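PDB 3JPZ: lombricine kinase from Urechis caupo, which catalyses the reversible transfer of a phosphoryl group between ATP and the guanidino compound lombricine, as a member of the phosphagen kinase family. Local coordinates for residues L98-L103 and V236-G241. Sequence-based numbering, arbitrary orientation. Where two conformers were deposited one is given.
Sequences LDASKL and VFERFG
Leu98 and Ala100 bring their backbone close against Gly241 and Glu238, with CA atoms 4.9 Å apart for Leu98 and Gly241 and 5.0 Å for Ala100 and Glu238. Here the segment 98-103, a loop with one 3-10 turn on the way into strand 113-122, packs on helix 233-252 of the phosphagen kinase catalytic domain, which lies against the antiparallel sheet. No hydrogen bond crosses the contact; it is held by apolar packing. Phe237 is the central side chain: its CG stands anti to the backbone N (chi1 -174°), and the ring beyond it reaches the backbone of Leu98, Asp99 and Ala100. There CD2 comes within 3.4 Å of Ala100 CA, and CZ sits 3.5 Å from Leu98 CA, so much of the ring's contact is with main-chain atoms. Leu103 brings CD1 obliquely to the same CD2, at 3.6 Å. Val337 of helix 333-355 and Ile118 of strand 113-122 also touch Phe237, placing this aromatic between the loop, helix 333-355 and the sheet. Ile118 is predicted to bind ATP, and the Phe240 side chain is about 5 Å from that of Arg119, an observed ADP-binding residue; the contact itself is packing beside that site. On the loop side, Ser101 OG hydrogen-bonds to Asp99 OD1 at 2.7 Å, on the syn side but 31° out of the carboxylate plane. Ala100 points its methyl at the helix, reaching Glu238 CA and CB; the Glu238 carboxylate turns away to a salt bridge with Arg242. At Gly241, which has no side chain, Leu98 O lies too near for a CB to fit without a clash, and Leu98 CB rests on the glycine CA. From there Leu98 crosses Phe240 at about a right angle, and its CD2 meets the ring edge at CE2, 4.0 Å away.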
loop_
_atom_site.group_PDB
_atom_site.type_symbol
_atom_site.label_atom_id
_atom_site.label_comp_id
_atom_site.label_asym_id
_atom_site.label_seq_id
_atom_site.Cartn_x
_atom_site.Cartn_y
_atom_site.Cartn_z
ATOM N N LEU A 98 -31.391 10.876 -16.173
ATOM C CA LEU A 98 -30.505 10.754 -17.320
ATOM C C LEU A 98 -31.217 11.170 -18.603
ATOM O O LEU A 98 -30.938 10.634 -19.676
ATOM C CB LEU A 98 -30.031 9.302 -17.460
ATOM C CG LEU A 98 -29.378 8.712 -16.219
ATOM C CD1 LEU A 98 -29.026 7.220 -16.406
ATOM C CD2 LEU A 98 -28.140 9.532 -15.863
ATOM N N ASP A 99 -32.141 12.120 -18.495
ATOM C CA ASP A 99 -32.976 12.482 -19.633
ATOM C C ASP A 99 -32.405 13.695 -20.359
ATOM O O ASP A 99 -32.719 14.845 -20.035
ATOM C CB ASP A 99 -34.417 12.739 -19.193
ATOM C CG ASP A 99 -35.361 12.880 -20.366
ATOM O OD1 ASP A 99 -34.873 12.930 -21.515
ATOM O OD2 ASP A 99 -36.588 12.942 -20.140
ATOM N N ALA A 100 -31.564 13.410 -21.349
ATOM C CA ALA A 100 -30.911 14.432 -22.151
ATOM C C ALA A 100 -31.899 15.380 -22.816
ATOM O O ALA A 100 -31.630 16.574 -22.919
ATOM C CB ALA A 100 -30.034 13.776 -23.200
ATOM N N SER A 101 -33.033 14.856 -23.274
ATOM C CA SER A 101 -34.040 15.689 -23.935
ATOM C C SER A 101 -34.521 16.836 -23.040
ATOM O O SER A 101 -35.044 17.836 -23.530
ATOM C CB SER A 101 -35.234 14.840 -24.393
ATOM O OG SER A 101 -36.104 14.521 -23.319
ATOM N N LYS A 102 -34.339 16.688 -21.730
ATOM C CA LYS A 102 -34.754 17.712 -20.765
ATOM C C LYS A 102 -33.781 18.893 -20.724
ATOM O O LYS A 102 -34.025 19.888 -20.041
ATOM C CB LYS A 102 -34.882 17.115 -19.357
ATOM C CG LYS A 102 -36.056 16.166 -19.177
ATOM C CD LYS A 102 -36.006 15.450 -17.829
ATOM C CE LYS A 102 -36.534 16.320 -16.690
ATOM N NZ LYS A 102 -36.869 15.518 -15.474
ATOM N N LEU A 103 -32.687 18.784 -21.465
ATOM C CA LEU A 103 -31.629 19.783 -21.407
ATOM C C LEU A 103 -31.952 21.014 -22.232
ATOM O O LEU A 103 -32.637 20.939 -23.248
ATOM C CB LEU A 103 -30.308 19.189 -21.894
ATOM C CG LEU A 103 -29.625 18.204 -20.955
ATOM C CD1 LEU A 103 -28.346 17.684 -21.586
ATOM C CD2 LEU A 103 -29.333 18.860 -19.619
ATOM N N VAL A 236 -23.625 14.165 -25.654
ATOM C CA VAL A 236 -22.754 13.409 -24.762
ATOM C C VAL A 236 -23.535 12.804 -23.609
ATOM O O VAL A 236 -23.274 11.675 -23.186
ATOM C CB VAL A 236 -21.639 14.302 -24.170
ATOM C CG1 VAL A 236 -20.886 13.545 -23.082
ATOM C CG2 VAL A 236 -20.694 14.747 -25.256
ATOM N N PHE A 237 -24.496 13.568 -23.105
ATOM C CA PHE A 237 -25.342 13.121 -22.015
ATOM C C PHE A 237 -26.309 12.058 -22.537
ATOM O O PHE A 237 -26.636 11.108 -21.832
ATOM C CB PHE A 237 -26.115 14.310 -21.438
ATOM C CG PHE A 237 -26.911 13.985 -20.199
ATOM C CD1 PHE A 237 -26.324 13.340 -19.127
ATOM C CD2 PHE A 237 -28.243 14.359 -20.102
ATOM C CE1 PHE A 237 -27.054 13.059 -17.987
ATOM C CE2 PHE A 237 -28.979 14.082 -18.967
ATOM C CZ PHE A 237 -28.383 13.431 -17.907
ATOM N N GLU A 238 -26.763 12.229 -23.777
ATOM C CA GLU A 238 -27.748 11.320 -24.362
ATOM C C GLU A 238 -27.172 9.922 -24.461
ATOM O O GLU A 238 -27.845 8.937 -24.162
ATOM C CB GLU A 238 -28.165 11.792 -25.759
ATOM C CG GLU A 238 -29.335 10.997 -26.360
ATOM C CD GLU A 238 -28.945 9.616 -26.893
ATOM O OE1 GLU A 238 -27.779 9.420 -27.318
ATOM O OE2 GLU A 238 -29.828 8.726 -26.902
ATOM N N ARG A 239 -25.930 9.850 -24.915
ATOM C CA ARG A 239 -25.219 8.587 -25.037
ATOM C C ARG A 239 -24.914 8.058 -23.645
ATOM O O ARG A 239 -25.033 6.876 -23.375
ATOM C CB ARG A 239 -23.927 8.793 -25.835
ATOM C CG ARG A 239 -22.947 7.631 -25.788
ATOM C CD ARG A 239 -21.833 7.811 -26.816
ATOM N NE ARG A 239 -22.350 7.780 -28.181
ATOM C CZ ARG A 239 -22.455 8.841 -28.975
ATOM N NH1 ARG A 239 -22.066 10.039 -28.552
ATOM N NH2 ARG A 239 -22.944 8.700 -30.200
ATOM N N PHE A 240 -24.520 8.966 -22.767
ATOM C CA PHE A 240 -24.221 8.648 -21.385
ATOM C C PHE A 240 -25.354 7.851 -20.730
ATOM O O PHE A 240 -25.148 6.748 -20.232
ATOM C CB PHE A 240 -23.993 9.972 -20.655
ATOM C CG PHE A 240 -23.659 9.835 -19.209
ATOM C CD1 PHE A 240 -22.364 9.544 -18.803
ATOM C CD2 PHE A 240 -24.629 10.057 -18.244
ATOM C CE1 PHE A 240 -22.050 9.447 -17.454
ATOM C CE2 PHE A 240 -24.321 9.964 -16.906
ATOM C CZ PHE A 240 -23.023 9.654 -16.509
ATOM N N GLY A 241 -26.554 8.418 -20.738
ATOM C CA GLY A 241 -27.701 7.788 -20.110
ATOM C C GLY A 241 -28.181 6.574 -20.881
ATOM O O GLY A 241 -28.623 5.592 -20.297
#